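Local coordinates for protein predicted component of a thermophile-specific DNA repair system, contains a RAMP domain (Methanopyrus kandleri, PDB 4N0L) that is a Csm3 subunit of the type III-A CRISPR system that binds RNA, carries a zinc ion and may act as an endonuclease in antiviral defence, at residues G56-L61 with R119-A124; V228-R231 with E237-S240. All coordinates share one frame; numbering follows the deposited sequence.

Interaction 1: G56-L61 with R119-A124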
ATOM      1  N   GLY A  56       4.907   1.255  -3.785  1.00 17.15           N
ATOM      2  CA  GLY A  56       5.970   2.196  -3.481  1.00 19.15           C
ATOM      3  C   GLY A  56       5.438   3.569  -3.114  1.00 23.92           C
ATOM      4  O   GLY A  56       5.879   4.178  -2.140  1.00 25.72           O
ATOM      5  N   ARG A  57       4.477   4.050  -3.895  1.00 21.48           N
ATOM      6  CA  ARG A  57       3.895   5.366  -3.665  1.00 23.34           C
ATOM      7  C   ARG A  57       3.112   5.395  -2.355  1.00 21.32           C
ATOM      8  O   ARG A  57       3.256   6.325  -1.561  1.00 21.86           O
ATOM      9  CB  ARG A  57       2.995   5.765  -4.838  1.00 25.37           C
ATOM     10  CG  ARG A  57       2.317   7.118  -4.683  1.00 24.03           C
ATOM     11  CD  ARG A  57       3.321   8.259  -4.629  1.00 23.58           C
ATOM     12  NE  ARG A  57       2.654   9.557  -4.634  1.00 24.78           N
ATOM     13  CZ  ARG A  57       3.217  10.693  -4.235  1.00 24.37           C
ATOM     14  NH1 ARG A  57       4.465  10.699  -3.786  1.00 23.38           N
ATOM     15  NH2 ARG A  57       2.529  11.827  -4.276  1.00 20.94           N
ATOM     16  N   ALA A  58       2.292   4.373  -2.129  1.00 18.93           N
ATOM     17  CA  ALA A  58       1.540   4.253  -0.883  1.00 17.33           C
ATOM     18  C   ALA A  58       2.472   4.200   0.329  1.00 20.01           C
ATOM     19  O   ALA A  58       2.187   4.800   1.366  1.00 19.46           O
ATOM     20  CB  ALA A  58       0.644   3.026  -0.923  1.00 14.36           C
ATOM     21  N   ARG A  59       3.582   3.479   0.193  1.00 19.88           N
ATOM     22  CA  ARG A  59       4.563   3.370   1.267  1.00 20.22           C
ATOM     23  C   ARG A  59       5.247   4.702   1.556  1.00 25.62           C
ATOM     24  O   ARG A  59       5.391   5.100   2.714  1.00 24.33           O
ATOM     25  CB  ARG A  59       5.620   2.321   0.926  1.00 19.44           C
ATOM     26  CG  ARG A  59       6.551   2.000   2.086  1.00 21.11           C
ATOM     27  CD  ARG A  59       7.696   1.098   1.650  1.00 22.98           C
ATOM     28  NE  ARG A  59       8.359   0.458   2.783  1.00 21.38           N
ATOM     29  CZ  ARG A  59       9.119   1.091   3.672  1.00 20.73           C
ATOM     30  NH1 ARG A  59       9.673   0.412   4.668  1.00 18.07           N
ATOM     31  NH2 ARG A  59       9.338   2.395   3.565  1.00 20.68           N
ATOM     32  N   ALA A  60       5.683   5.373   0.494  1.00 25.40           N
ATOM     33  CA  ALA A  60       6.389   6.645   0.609  1.00 22.12           C
ATOM     34  C   ALA A  60       5.538   7.713   1.294  1.00 24.15           C
ATOM     35  O   ALA A  60       6.052   8.530   2.059  1.00 28.66           O
ATOM     36  CB  ALA A  60       6.835   7.123  -0.763  1.00 13.74           C
ATOM     37  N   LEU A  61       4.239   7.708   1.013  1.00 20.31           N
ATOM     38  CA  LEU A  61       3.331   8.693   1.595  1.00 23.20           C
ATOM     39  C   LEU A  61       2.919   8.328   3.019  1.00 23.56           C
ATOM     40  O   LEU A  61       2.827   9.199   3.887  1.00 24.98           O
ATOM     41  CB  LEU A  61       2.087   8.857   0.719  1.00 25.26           C
ATOM     42  CG  LEU A  61       2.340   9.347  -0.706  1.00 24.72           C
ATOM     43  CD1 LEU A  61       1.046   9.387  -1.497  1.00 19.30           C
ATOM     44  CD2 LEU A  61       3.004  10.714  -0.683  1.00 25.07           C
ATOM     45  N   ARG A 119       6.062  -3.484   8.716  1.00 21.96           N
ATOM     46  CA  ARG A 119       5.344  -4.756   8.810  1.00 25.73           C
ATOM     47  C   ARG A 119       4.323  -4.916   7.675  1.00 28.33           C
ATOM     48  O   ARG A 119       4.028  -6.035   7.248  1.00 27.73           O
ATOM     49  CB  ARG A 119       4.653  -4.891  10.175  1.00 25.49           C
ATOM     50  CG  ARG A 119       3.291  -4.215  10.267  1.00 28.33           C
ATOM     51  CD  ARG A 119       2.848  -4.005  11.707  1.00 27.37           C
ATOM     52  NE  ARG A 119       1.489  -3.474  11.769  1.00 35.28           N
ATOM     53  CZ  ARG A 119       0.998  -2.778  12.790  1.00 37.71           C
ATOM     54  NH1 ARG A 119       1.755  -2.524  13.851  1.00 35.53           N
ATOM     55  NH2 ARG A 119      -0.253  -2.335  12.747  1.00 33.17           N
ATOM     56  N   ILE A 120       3.798  -3.796   7.183  1.00 26.20           N
ATOM     57  CA  ILE A 120       2.814  -3.805   6.102  1.00 21.47           C
ATOM     58  C   ILE A 120       3.469  -3.748   4.724  1.00 21.99           C
ATOM     59  O   ILE A 120       3.156  -4.546   3.840  1.00 21.23           O
ATOM     60  CB  ILE A 120       1.820  -2.624   6.230  1.00 25.76           C
ATOM     61  CG1 ILE A 120       0.938  -2.791   7.469  1.00 26.90           C
ATOM     62  CG2 ILE A 120       0.952  -2.510   4.985  1.00 23.97           C
ATOM     63  CD1 ILE A 120       0.138  -1.553   7.810  1.00 25.19           C
ATOM     64  N   PHE A 121       4.365  -2.784   4.539  1.00 22.24           N
ATOM     65  CA  PHE A 121       4.944  -2.526   3.227  1.00 23.89           C
ATOM     66  C   PHE A 121       6.337  -3.143   3.062  1.00 25.06           C
ATOM     67  O   PHE A 121       7.028  -2.888   2.075  1.00 24.85           O
ATOM     68  CB  PHE A 121       4.997  -1.019   2.971  1.00 26.68           C
ATOM     69  CG  PHE A 121       3.639  -0.367   2.915  1.00 20.41           C
ATOM     70  CD1 PHE A 121       2.875  -0.410   1.758  1.00 18.31           C
ATOM     71  CD2 PHE A 121       3.130   0.297   4.021  1.00 23.99           C
ATOM     72  CE1 PHE A 121       1.625   0.190   1.709  1.00 19.71           C
ATOM     73  CE2 PHE A 121       1.881   0.901   3.976  1.00 23.78           C
ATOM     74  CZ  PHE A 121       1.128   0.847   2.820  1.00 16.00           C
ATOM     75  N   GLY A 122       6.750  -3.944   4.037  1.00 28.55           N
ATOM     76  CA  GLY A 122       8.010  -4.658   3.938  1.00 30.64           C
ATOM     77  C   GLY A 122       9.201  -3.812   4.337  1.00 32.57           C
ATOM     78  O   GLY A 122       9.095  -2.590   4.461  1.00 29.45           O
ATOM     79  N   SER A 123      10.338  -4.469   4.541  1.00 32.77           N
ATOM     80  CA  SER A 123      11.571  -3.786   4.914  1.00 26.12           C
ATOM     81  C   SER A 123      12.768  -4.687   4.641  1.00 28.73           C
ATOM     82  O   SER A 123      12.678  -5.905   4.785  1.00 33.85           O
ATOM     83  CB  SER A 123      11.535  -3.374   6.387  1.00 25.55           C
ATOM     84  OG  SER A 123      12.767  -2.801   6.792  1.00 29.43           O
ATOM     85  N   ALA A 124      13.886  -4.087   4.243  1.00 31.21           N
ATOM     86  CA  ALA A 124      15.110  -4.844   3.986  1.00 25.92           C
ATOM     87  C   ALA A 124      15.805  -5.231   5.288  1.00 28.11           C
ATOM     88  O   ALA A 124      16.669  -6.107   5.305  1.00 34.25           O
ATOM     89  CB  ALA A 124      16.053  -4.047   3.101  1.00 17.78           C
TER
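Arg59 NH1 donates to the carbonyl oxygen of Gly122 at 3.1 Å, a bond that is nearly straight at hydrogen (167°) and meets the acceptor almost end-on. The oxygen lies in the guanidinium plane, at its edge, where Phe121 O also sits. NH1 binds the backbone oxygen of His86 as well, and NH2 forms a salt bridge with Glu63 one turn further along the same helix, which together limit how the guanidinium can turn. An extended chain carries the arginine away from its helix and past Phe121, so the aliphatic part packs there before the charged end reaches the loop: Arg59 CG comes within 3.5 Å of Phe121 CB, with Arg59 CD beside it. The phenyl ring points the other way, back toward helix 51-69. Arg59 CA stands over the centre of one face of the Phe121 ring, 4.1 Å from its centroid and 9° off the normal, a CH-pi contact. Ala58 CB meets Phe121 CE1 obliquely at 4.0 Å, while Ile120 CG2 lies against the opposite face, towards the rim. Gly122, the first residue to leave the helix, has positive phi, and the chain continues extended through Ser123. His86 and Cys118, two of the four zinc ligands, lie beside the arginine side chain, so the contact borders the metal site. The short helix 116-121 is thereby held against the flank of helix 51-69, with Phe121 also touching Ser248 of helix 238-255 and Val172 of strand 172-174.

Interaction 2: V228-R231 with E237-S240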
ATOM      1  N   VAL A 228      -5.940  -5.630  -4.421  1.00 25.97           N
ATOM      2  CA  VAL A 228      -4.904  -5.511  -3.405  1.00 22.27           C
ATOM      3  C   VAL A 228      -5.030  -6.673  -2.428  1.00 26.75           C
ATOM      4  O   VAL A 228      -6.078  -6.859  -1.811  1.00 27.65           O
ATOM      5  CB  VAL A 228      -5.002  -4.175  -2.645  1.00 22.77           C
ATOM      6  CG1 VAL A 228      -3.822  -4.010  -1.701  1.00 16.75           C
ATOM      7  CG2 VAL A 228      -5.068  -3.009  -3.621  1.00 23.72           C
ATOM      8  N   VAL A 229      -3.960  -7.452  -2.286  1.00 24.75           N
ATOM      9  CA  VAL A 229      -3.991  -8.628  -1.425  1.00 25.31           C
ATOM     10  C   VAL A 229      -3.210  -8.390  -0.136  1.00 21.13           C
ATOM     11  O   VAL A 229      -2.017  -8.092  -0.169  1.00 20.60           O
ATOM     12  CB  VAL A 229      -3.411  -9.873  -2.134  1.00 23.97           C
ATOM     13  CG1 VAL A 229      -3.565 -11.102  -1.251  1.00 21.48           C
ATOM     14  CG2 VAL A 229      -4.093 -10.095  -3.475  1.00 18.90           C
ATOM     15  N   TYR A 230      -3.896  -8.516   0.995  1.00 18.38           N
ATOM     16  CA  TYR A 230      -3.261  -8.401   2.303  1.00 21.59           C
ATOM     17  C   TYR A 230      -3.129  -9.770   2.965  1.00 23.01           C
ATOM     18  O   TYR A 230      -4.118 -10.486   3.127  1.00 20.61           O
ATOM     19  CB  TYR A 230      -4.051  -7.448   3.206  1.00 22.45           C
ATOM     20  CG  TYR A 230      -3.629  -7.482   4.661  1.00 25.12           C
ATOM     21  CD1 TYR A 230      -4.293  -8.283   5.583  1.00 27.88           C
ATOM     22  CD2 TYR A 230      -2.572  -6.703   5.115  1.00 27.31           C
ATOM     23  CE1 TYR A 230      -3.911  -8.312   6.914  1.00 30.87           C
ATOM     24  CE2 TYR A 230      -2.184  -6.726   6.440  1.00 29.67           C
ATOM     25  CZ  TYR A 230      -2.856  -7.531   7.335  1.00 31.38           C
ATOM     26  OH  TYR A 230      -2.469  -7.554   8.655  1.00 35.30           O
ATOM     27  N   ARG A 231      -1.909 -10.127   3.353  1.00 26.34           N
ATOM     28  CA  ARG A 231      -1.673 -11.403   4.019  1.00 32.92           C
ATOM     29  C   ARG A 231      -1.840 -11.278   5.530  1.00 33.08           C
ATOM     30  O   ARG A 231      -1.091 -10.559   6.191  1.00 28.96           O
ATOM     31  CB  ARG A 231      -0.277 -11.935   3.692  1.00 32.92           C
ATOM     32  CG  ARG A 231      -0.029 -12.177   2.210  1.00 38.36           C
ATOM     33  CD  ARG A 231       1.355 -12.762   1.953  1.00 43.16           C
ATOM     34  NE  ARG A 231       2.429 -11.899   2.444  1.00 48.76           N
ATOM     35  CZ  ARG A 231       3.039 -12.056   3.615  1.00 47.65           C
ATOM     36  NH1 ARG A 231       2.679 -13.044   4.423  1.00 47.61           N
ATOM     37  NH2 ARG A 231       4.006 -11.225   3.981  1.00 42.55           N
ATOM     38  N   GLU A 237      -2.908  -7.458  14.937  1.00 41.79           N
ATOM     39  CA  GLU A 237      -2.557  -6.308  14.108  1.00 38.24           C
ATOM     40  C   GLU A 237      -3.423  -6.209  12.856  1.00 35.29           C
ATOM     41  O   GLU A 237      -3.209  -5.334  12.018  1.00 36.16           O
ATOM     42  CB  GLU A 237      -1.083  -6.365  13.702  1.00 36.66           C
ATOM     43  CG  GLU A 237      -0.116  -5.887  14.770  1.00 37.16           C
ATOM     44  CD  GLU A 237       1.305  -6.354  14.525  1.00 38.40           C
ATOM     45  OE1 GLU A 237       1.566  -6.942  13.454  1.00 35.53           O
ATOM     46  OE2 GLU A 237       2.166  -6.117  15.398  1.00 40.97           O
ATOM     47  N   LEU A 238      -4.400  -7.103  12.739  1.00 32.48           N
ATOM     48  CA  LEU A 238      -5.235  -7.192  11.544  1.00 36.44           C
ATOM     49  C   LEU A 238      -5.995  -5.898  11.247  1.00 34.08           C
ATOM     50  O   LEU A 238      -5.872  -5.331  10.160  1.00 25.88           O
ATOM     51  CB  LEU A 238      -6.228  -8.348  11.683  1.00 43.46           C
ATOM     52  CG  LEU A 238      -7.361  -8.394  10.658  1.00 44.96           C
ATOM     53  CD1 LEU A 238      -6.783  -8.591   9.268  1.00 47.50           C
ATOM     54  CD2 LEU A 238      -8.354  -9.494  10.992  1.00 43.39           C
ATOM     55  N   GLU A 239      -6.779  -5.437  12.215  1.00 35.33           N
ATOM     56  CA  GLU A 239      -7.588  -4.240  12.024  1.00 37.94           C
ATOM     57  C   GLU A 239      -6.713  -3.006  11.848  1.00 39.19           C
ATOM     58  O   GLU A 239      -6.999  -2.147  11.011  1.00 40.63           O
ATOM     59  CB  GLU A 239      -8.549  -4.040  13.196  1.00 38.57           C
ATOM     60  CG  GLU A 239      -9.351  -2.755  13.101  1.00 40.48           C
ATOM     61  CD  GLU A 239     -10.552  -2.746  14.019  1.00 46.03           C
ATOM     62  OE1 GLU A 239     -10.612  -3.595  14.931  1.00 49.71           O
ATOM     63  OE2 GLU A 239     -11.440  -1.891  13.822  1.00 48.90           O
ATOM     64  N   SER A 240      -5.650  -2.923  12.644  1.00 35.01           N
ATOM     65  CA  SER A 240      -4.729  -1.798  12.574  1.00 32.69           C
ATOM     66  C   SER A 240      -4.086  -1.703  11.195  1.00 29.73           C
ATOM     67  O   SER A 240      -3.956  -0.610  10.640  1.00 30.40           O
ATOM     68  CB  SER A 240      -3.648  -1.920  13.651  1.00 34.49           C
ATOM     69  OG  SER A 240      -3.834  -0.951  14.669  1.00 38.74           O
TER
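Tyr230 and Leu238 meet through apolar atoms, the ring carbon CE1 of the tyrosine lying 3.7 Å from the CD1 methyl of the leucine. The methyl approaches the ring obliquely, and the two side chains slant across one another. Tyr230 leaves its strand toward the start of the following helix: with chi1 near trans (168°), the ring extends from the sheet until Tyr230 OH stands 4.0 Å from Leu238 CA, within the first turn. At 4.1 Å from Tyr230 OH, the carbonyl oxygen of Glu237 is a neighbour by packing. The hydroxyl instead hydrogen-bonds to Asp241 OD2, a little further along the same helix, so the phenol pairs an apolar contact along the ring with a polar partner at its hydroxyl end. The connection is a tight one: strand 223-231 ends, six residues turn the chain, and helix 238-255 sets off across one face of the antiparallel sheet, a strand-to-helix junction within the RRM-like fold. Strand 223-231 lies between 172-174 and 7-16 in that sheet, and Tyr230 pairs by its backbone with Ile8. Leu238 also reaches Ile8 with its side chain and touches Trp349 near the C-terminus; the end of the leucine side chain comes nearer the strand than its first bond suggests. Glu237 adds little surface here, its buried carboxylate being held by a hydrogen bond to Thr114 OG1 through OE2 and a salt bridge to Arg171 through OE1.

Interactions 1 and 2 lie in series along the chain with centres about 13 Å apart, and Arg119 joins them. Arg119 NH2 packs 3.5 Å from Ser240 CB, and Arg119 CD 3.6 Å from Glu237 OE1, while Arg119 NE forms a salt bridge with Asp241, the same aspartate that binds the hydroxyl of Tyr230. Helix 238-255 connects the two: its first turn is part of interaction 2, and Ser248 further along touches Phe121 of interaction 1. The zinc site of His86, Cys88, Cys115 and Cys118 is nearer interaction 1: the metal is about 6 Å from the side chain of Arg59 and about 11 Å from that of Glu237.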